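Local coordinates for protein putative oxygenase (Streptomyces viridochromogenes Tue57, PDB 4XAA) that probably works as an iron- and 2-oxoglutarate-dependent dioxygenase of orthosomycin biosynthesis, built on a double-stranded beta-helix, at residues Leu113-Pro116 with Tyr117-Ala120; Pro181-Gln184 with Gly185-Val188; Arg34-Ala37 with Gly38-Leu42. One frame throughout, in Å; residues are numbered along the deposited sequence.

Interaction 1: Leu113-Pro116 with Tyr117-Ala120; sequences LKEP and YRAA
Tyr117 and Pro116 meet at the point where the chain leaving strand 105-114 doubles back. Tyr117 has a positive phi of 70° and occupies the centre of a classic gamma turn: Arg118 N bonds to Pro116 O at 2.6 Å, the donor standing above the carbonyl plane and off any lone-pair direction, as usual for a gamma turn. Its ring lies obliquely beside Pro116, with Tyr117 CD2 3.8 Å from Pro116 CB, a modest apolar contact at the exposed end of the turn. Arg118 then runs alongside Glu115, both side chains pointing the same way. A bend at chi3 turns the guanidinium toward the carboxylate, and Arg118 NH2 meets Glu115 OE2 at 2.9 Å on the syn side. The oxygen lies close to the guanidinium plane; the two flat groups are inclined by 44°, and NH2 alone makes the bond to OE2. Glu115 OE1 is engaged elsewhere, by Arg66 and by the backbone N of Leu69, while Arg118 NH1 reaches the carbonyl of Arg66. Ala119 directs its methyl group into the bend: Ala119 CB sits 3.7 Å from Lys114 CA and 3.5 Å from Glu115 O, packing against the arm that leads into the turn. At Ala120 the backbone carbonyl receives Lys114 NZ at 3.2 Å, in the carbonyl plane. The buried lysine chain folds toward it through a kink at chi2 (-69°), and the same NZ also bonds Ser198 OG and Gly199 O, tying the turn to the end of strand 196-198. Three neutral oxygens therefore gather round Lys114 NZ, whereas the Glu115 carboxylate is paired with two guanidinium groups, Arg118 through OE2 and Arg66 through OE1, which would favour its anionic form and join the turn to the residues leading into strand 68-72.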
loop_
_atom_site.group_PDB
_atom_site.type_symbol
_atom_site.label_atom_id
_atom_site.label_comp_id
_atom_site.label_asym_id
_atom_site.label_seq_id
_atom_site.Cartn_x
_atom_site.Cartn_y
_atom_site.Cartn_z
ATOM N N LEU A 113 -8.313 1.206 -0.969
ATOM C CA LEU A 113 -9.515 0.403 -0.789
ATOM C C LEU A 113 -9.980 -0.230 -2.060
ATOM O O LEU A 113 -10.035 0.437 -3.100
ATOM C CB LEU A 113 -10.679 1.257 -0.286
ATOM C CG LEU A 113 -10.395 2.249 0.816
ATOM C CD1 LEU A 113 -11.511 3.216 0.880
ATOM C CD2 LEU A 113 -10.296 1.446 2.082
ATOM N N LYS A 114 -10.366 -1.498 -1.952
ATOM C CA LYS A 114 -11.146 -2.167 -2.978
ATOM C C LYS A 114 -12.524 -2.481 -2.418
ATOM O O LYS A 114 -12.649 -3.391 -1.607
ATOM C CB LYS A 114 -10.464 -3.453 -3.435
ATOM C CG LYS A 114 -9.027 -3.295 -3.896
ATOM C CD LYS A 114 -8.919 -2.518 -5.210
ATOM C CE LYS A 114 -7.452 -2.394 -5.628
ATOM N NZ LYS A 114 -7.304 -2.158 -7.084
ATOM N N GLU A 115 -13.541 -1.715 -2.823
ATOM C CA GLU A 115 -14.940 -2.039 -2.511
ATOM C C GLU A 115 -15.255 -3.416 -3.087
ATOM O O GLU A 115 -14.644 -3.829 -4.069
ATOM C CB GLU A 115 -15.927 -1.011 -3.103
ATOM C CG GLU A 115 -15.829 0.431 -2.607
ATOM C CD GLU A 115 -17.146 1.195 -2.765
ATOM O OE1 GLU A 115 -17.218 2.373 -2.363
ATOM O OE2 GLU A 115 -18.124 0.617 -3.282
ATOM N N PRO A 116 -16.216 -4.127 -2.490
ATOM C CA PRO A 116 -16.634 -5.396 -3.086
ATOM C C PRO A 116 -17.236 -5.160 -4.454
ATOM O O PRO A 116 -17.864 -4.123 -4.632
ATOM C CB PRO A 116 -17.681 -5.919 -2.102
ATOM C CG PRO A 116 -17.328 -5.289 -0.814
ATOM C CD PRO A 116 -16.857 -3.901 -1.189
ATOM N N TYR A 117 -16.982 -6.064 -5.401
ATOM C CA TYR A 117 -17.643 -6.073 -6.711
ATOM C C TYR A 117 -17.268 -4.936 -7.669
ATOM O O TYR A 117 -17.121 -5.159 -8.869
ATOM C CB TYR A 117 -19.154 -6.062 -6.511
ATOM C CG TYR A 117 -19.646 -7.223 -5.703
ATOM C CD1 TYR A 117 -19.330 -8.532 -6.078
ATOM C CD2 TYR A 117 -20.411 -7.028 -4.563
ATOM C CE1 TYR A 117 -19.777 -9.608 -5.362
ATOM C CE2 TYR A 117 -20.861 -8.109 -3.827
ATOM C CZ TYR A 117 -20.541 -9.402 -4.235
ATOM O OH TYR A 117 -20.977 -10.499 -3.511
ATOM N N ARG A 118 -17.114 -3.727 -7.141
ATOM C CA ARG A 118 -17.079 -2.538 -7.989
ATOM C C ARG A 118 -15.707 -1.881 -8.121
ATOM O O ARG A 118 -15.580 -0.836 -8.760
ATOM C CB ARG A 118 -18.077 -1.502 -7.462
ATOM C CG ARG A 118 -19.504 -2.006 -7.392
ATOM C CD ARG A 118 -20.472 -0.860 -7.256
ATOM N NE ARG A 118 -20.158 -0.032 -6.098
ATOM C CZ ARG A 118 -20.498 1.248 -5.982
ATOM N NH1 ARG A 118 -21.154 1.845 -6.965
ATOM N NH2 ARG A 118 -20.172 1.933 -4.899
ATOM N N ALA A 119 -14.680 -2.476 -7.527
ATOM C CA ALA A 119 -13.391 -1.802 -7.476
ATOM C C ALA A 119 -12.717 -1.794 -8.832
ATOM O O ALA A 119 -12.685 -2.798 -9.528
ATOM C CB ALA A 119 -12.487 -2.444 -6.442
ATOM N N ALA A 120 -12.180 -0.640 -9.197
ATOM C CA ALA A 120 -11.432 -0.494 -10.434
ATOM C C ALA A 120 -10.008 -0.957 -10.231
ATOM O O ALA A 120 -9.562 -1.146 -9.102
ATOM C CB ALA A 120 -11.445 0.945 -10.896
#

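Interaction 2: Pro181-Gln184 with Gly185-Val188; sequences PVSQ and GDVV
Asp186 reaches back over Ser183 and is joined to it twice. Its carboxylate accepts the backbone N-H of Ser183, Asp186 OD2 to Ser183 N being 2.6 Å, with the donor coming from above the carboxylate plane (58° out of it). In return Asp186 N gives its hydrogen to Ser183 O at 2.9 Å. With CG beside its own backbone N (chi1 -72°), Asp186 keeps its side chain on the Ser183 side, where OD2 also lies 3.3 Å from Val182 CA. Beyond this pair, Val182 CG1 touches Val188 CG2 at 3.6 Å, the two branched side chains crossing at about a right angle. The backbone bond closes a type II beta turn, Ser183 to Asp186, with Gln184 and Gly185 at its corners; Gly185 has a phi of 108°, at which a side chain would run into the carbonyl oxygen of Gln184. This turn leads into strand 186-191 of the larger sheet of the double-stranded beta-helix, between strands 20-25 and 136-142. Further out, Asn22 ND2 gives Asp186 OD2 a second hydrogen bond, and Asp145 OD1 receives the backbone N of Gln184. Val182 packs on Cys142 and Ala146, while the exposed Gln184 extends its chain to Ile32 and Lys36 of helix 29-47.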
loop_
_atom_site.group_PDB
_atom_site.type_symbol
_atom_site.label_atom_id
_atom_site.label_comp_id
_atom_site.label_asym_id
_atom_site.label_seq_id
_atom_site.Cartn_x
_atom_site.Cartn_y
_atom_site.Cartn_z
ATOM N N PRO A 181 0.199 -11.929 -2.891
ATOM C CA PRO A 181 -0.757 -12.455 -1.911
ATOM C C PRO A 181 -0.350 -12.069 -0.491
ATOM O O PRO A 181 0.841 -12.088 -0.156
ATOM C CB PRO A 181 -0.673 -13.976 -2.110
ATOM C CG PRO A 181 -0.094 -14.156 -3.458
ATOM C CD PRO A 181 0.827 -13.004 -3.678
ATOM N N VAL A 182 -1.333 -11.719 0.332
ATOM C CA VAL A 182 -1.080 -11.342 1.717
ATOM C C VAL A 182 -2.171 -11.881 2.634
ATOM O O VAL A 182 -3.308 -12.070 2.221
ATOM C CB VAL A 182 -0.999 -9.798 1.890
ATOM C CG1 VAL A 182 0.076 -9.191 0.978
ATOM C CG2 VAL A 182 -2.350 -9.156 1.613
ATOM N N SER A 183 -1.823 -12.139 3.887
ATOM C CA SER A 183 -2.837 -12.364 4.909
ATOM C C SER A 183 -3.013 -11.077 5.696
ATOM O O SER A 183 -2.108 -10.252 5.742
ATOM C CB SER A 183 -2.447 -13.507 5.844
ATOM O OG SER A 183 -1.679 -14.479 5.158
ATOM N N GLN A 184 -4.175 -10.910 6.313
ATOM C CA GLN A 184 -4.409 -9.796 7.212
ATOM C C GLN A 184 -3.299 -9.723 8.267
ATOM O O GLN A 184 -2.998 -10.700 8.938
ATOM C CB GLN A 184 -5.780 -9.932 7.874
ATOM C CG GLN A 184 -5.965 -9.046 9.089
ATOM C CD GLN A 184 -7.363 -9.132 9.692
ATOM O OE1 GLN A 184 -8.329 -9.508 9.025
ATOM N NE2 GLN A 184 -7.470 -8.767 10.964
ATOM N N GLY A 185 -2.674 -8.560 8.379
ATOM C CA GLY A 185 -1.579 -8.370 9.306
ATOM C C GLY A 185 -0.247 -8.254 8.598
ATOM O O GLY A 185 0.706 -7.707 9.151
ATOM N N ASP A 186 -0.166 -8.787 7.382
ATOM C CA ASP A 186 1.066 -8.689 6.611
ATOM C C ASP A 186 1.416 -7.239 6.322
ATOM O O ASP A 186 0.550 -6.395 6.165
ATOM C CB ASP A 186 0.956 -9.459 5.304
ATOM C CG ASP A 186 0.967 -10.957 5.511
ATOM O OD1 ASP A 186 1.271 -11.408 6.643
ATOM O OD2 ASP A 186 0.690 -11.681 4.535
ATOM N N VAL A 187 2.703 -6.955 6.285
ATOM C CA VAL A 187 3.171 -5.658 5.858
ATOM C C VAL A 187 4.045 -5.855 4.635
ATOM O O VAL A 187 5.077 -6.522 4.702
ATOM C CB VAL A 187 3.953 -4.938 6.957
ATOM C CG1 VAL A 187 4.541 -3.654 6.422
ATOM C CG2 VAL A 187 3.040 -4.661 8.142
ATOM N N VAL A 188 3.601 -5.312 3.507
ATOM C CA VAL A 188 4.371 -5.356 2.280
ATOM C C VAL A 188 5.178 -4.089 2.216
ATOM O O VAL A 188 4.669 -3.017 2.526
ATOM C CB VAL A 188 3.474 -5.464 1.059
ATOM C CG1 VAL A 188 4.306 -5.519 -0.224
ATOM C CG2 VAL A 188 2.592 -6.681 1.197
#

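Interaction 3: Arg34-Ala37 with Gly38-Leu42; sequences RLKA and GAERL
The carbonyls of Arg34 to Ala37 meet the N-H groups of Gly38 to Arg41 in four successive i to i+4 hydrogen bonds, the repeating pattern of an alpha helix, here the middle of helix 29-47. Gly38 N to Arg34 O measures 2.8 Å, and Ala39 N to Leu35 O is the same length; Glu40 N to Lys36 O follows at 2.9 Å and Arg41 N to Ala37 O at 3.0 Å. All four are nearly straight.

On one flank, Lys36 and Glu40, one turn apart, form a salt bridge. Lys36 CG is anti to the backbone N (chi1 -164°) and the chain runs outward almost fully extended before bending at its last torsion, which brings Lys36 NZ to 3.2 Å from Glu40 OE2, nearly along the axis of that C-O bond. Nearer the backbone, Glu40 CG lies 3.3 Å from Lys36 O, the same carbonyl oxygen that Glu40 N binds. Both ends have further long, weak ion pairs, Lys36 with Asp144 and Glu40 with Arg208, and Arg208 also lies close to Lys36, a like charge that the carboxylate would partly offset.

Leu35 and Leu42, two turns apart, point to another side and are buried, Leu35 against Trp80 and Leu86 and Leu42 against Leu75. Ala39, also buried, keeps its methyl against the preceding turn, Ala39 CB lying 3.4 Å from Leu35 O. Arg34 and Arg41 project from a third side and bind acids, Arg34 with Asp30 in the turn before and Arg41 with Glu83. Arg41 CB still brushes the helix itself, 3.6 Å from Ala37 O.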
loop_
_atom_site.group_PDB
_atom_site.type_symbol
_atom_site.label_atom_id
_atom_site.label_comp_id
_atom_site.label_asym_id
_atom_site.label_seq_id
_atom_site.Cartn_x
_atom_site.Cartn_y
_atom_site.Cartn_z
ATOM N N ARG A 34 -7.772 -3.230 15.553
ATOM C CA ARG A 34 -8.229 -1.879 15.842
ATOM C C ARG A 34 -8.047 -0.969 14.625
ATOM O O ARG A 34 -8.928 -0.176 14.312
ATOM C CB ARG A 34 -7.496 -1.329 17.059
ATOM C CG ARG A 34 -7.822 -2.093 18.348
ATOM C CD ARG A 34 -7.012 -1.564 19.528
ATOM N NE ARG A 34 -5.946 -2.490 19.907
ATOM C CZ ARG A 34 -4.730 -2.115 20.305
ATOM N NH1 ARG A 34 -4.435 -0.818 20.372
ATOM N NH2 ARG A 34 -3.812 -3.033 20.644
ATOM N N LEU A 35 -6.922 -1.102 13.928
ATOM C CA LEU A 35 -6.724 -0.361 12.692
ATOM C C LEU A 35 -7.854 -0.642 11.705
ATOM O O LEU A 35 -8.407 0.287 11.100
ATOM C CB LEU A 35 -5.372 -0.703 12.067
ATOM C CG LEU A 35 -4.197 0.035 12.701
ATOM C CD1 LEU A 35 -2.887 -0.381 12.084
ATOM C CD2 LEU A 35 -4.401 1.538 12.572
ATOM N N LYS A 36 -8.209 -1.919 11.569
ATOM C CA LYS A 36 -9.274 -2.344 10.663
ATOM C C LYS A 36 -10.574 -1.660 11.040
ATOM O O LYS A 36 -11.275 -1.124 10.191
ATOM C CB LYS A 36 -9.444 -3.872 10.700
ATOM C CG LYS A 36 -10.244 -4.480 9.521
ATOM C CD LYS A 36 -10.109 -6.010 9.496
ATOM C CE LYS A 36 -10.799 -6.661 8.285
ATOM N NZ LYS A 36 -12.291 -6.704 8.379
ATOM N N ALA A 37 -10.875 -1.673 12.333
ATOM C CA ALA A 37 -12.084 -1.045 12.858
ATOM C C ALA A 37 -12.104 0.458 12.603
ATOM O O ALA A 37 -13.135 1.024 12.239
ATOM C CB ALA A 37 -12.211 -1.320 14.333
ATOM N N GLY A 38 -10.962 1.101 12.817
ATOM C CA GLY A 38 -10.836 2.518 12.545
ATOM C C GLY A 38 -11.046 2.772 11.068
ATOM O O GLY A 38 -11.760 3.686 10.696
ATOM N N ALA A 39 -10.426 1.951 10.229
ATOM C CA ALA A 39 -10.566 2.088 8.789
ATOM C C ALA A 39 -12.026 2.008 8.372
ATOM O O ALA A 39 -12.519 2.872 7.646
ATOM C CB ALA A 39 -9.756 1.024 8.066
ATOM N N GLU A 40 -12.720 0.981 8.846
ATOM C CA GLU A 40 -14.115 0.787 8.488
ATOM C C GLU A 40 -14.948 1.981 8.918
ATOM O O GLU A 40 -15.798 2.451 8.160
ATOM C CB GLU A 40 -14.666 -0.493 9.110
ATOM C CG GLU A 40 -14.021 -1.762 8.572
ATOM C CD GLU A 40 -14.685 -3.021 9.112
ATOM O OE1 GLU A 40 -15.884 -2.938 9.464
ATOM O OE2 GLU A 40 -14.015 -4.082 9.187
ATOM N N ARG A 41 -14.694 2.493 10.117
ATOM C CA ARG A 41 -15.418 3.677 10.565
ATOM C C ARG A 41 -15.213 4.862 9.614
ATOM O O ARG A 41 -16.109 5.678 9.414
ATOM C CB ARG A 41 -14.999 4.067 11.975
ATOM C CG ARG A 41 -15.825 5.207 12.542
ATOM C CD ARG A 41 -15.745 5.236 14.056
ATOM N NE ARG A 41 -14.560 5.939 14.526
ATOM C CZ ARG A 41 -13.449 5.339 14.932
ATOM N NH1 ARG A 41 -13.378 4.014 14.933
ATOM N NH2 ARG A 41 -12.415 6.069 15.347
ATOM N N LEU A 42 -14.032 4.945 9.019
ATOM C CA LEU A 42 -13.767 5.987 8.059
ATOM C C LEU A 42 -14.593 5.742 6.810
ATOM O O LEU A 42 -15.158 6.680 6.227
ATOM C CB LEU A 42 -12.284 6.038 7.712
ATOM C CG LEU A 42 -11.391 6.666 8.770
ATOM C CD1 LEU A 42 -9.951 6.508 8.349
ATOM C CD2 LEU A 42 -11.752 8.125 8.951
#

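Each contact runs from core to surface. In interaction 1 Lys114, Glu115 and Ala119 are buried and Tyr117 is exposed; in interaction 2 Asp186 and Val188 are buried, Ser183 and Gln184 exposed; interaction 3 buries Leu35, Ala39 and Leu42. Interactions 1 and 2 are turns at the ends of strands of the same larger sheet, 105-114 and 186-191, whereas interaction 3 is uninterrupted helix. Side-chain salt bridges occur in 1, with a buried carboxylate, and in 3, on a partly exposed flank; interaction 2 instead pairs a buried carboxylate with backbone N-H. Interactions 2 and 3 touch by packing, Gln184 OE1 to Lys36 CE at 3.8 Å; interaction 1 touches neither.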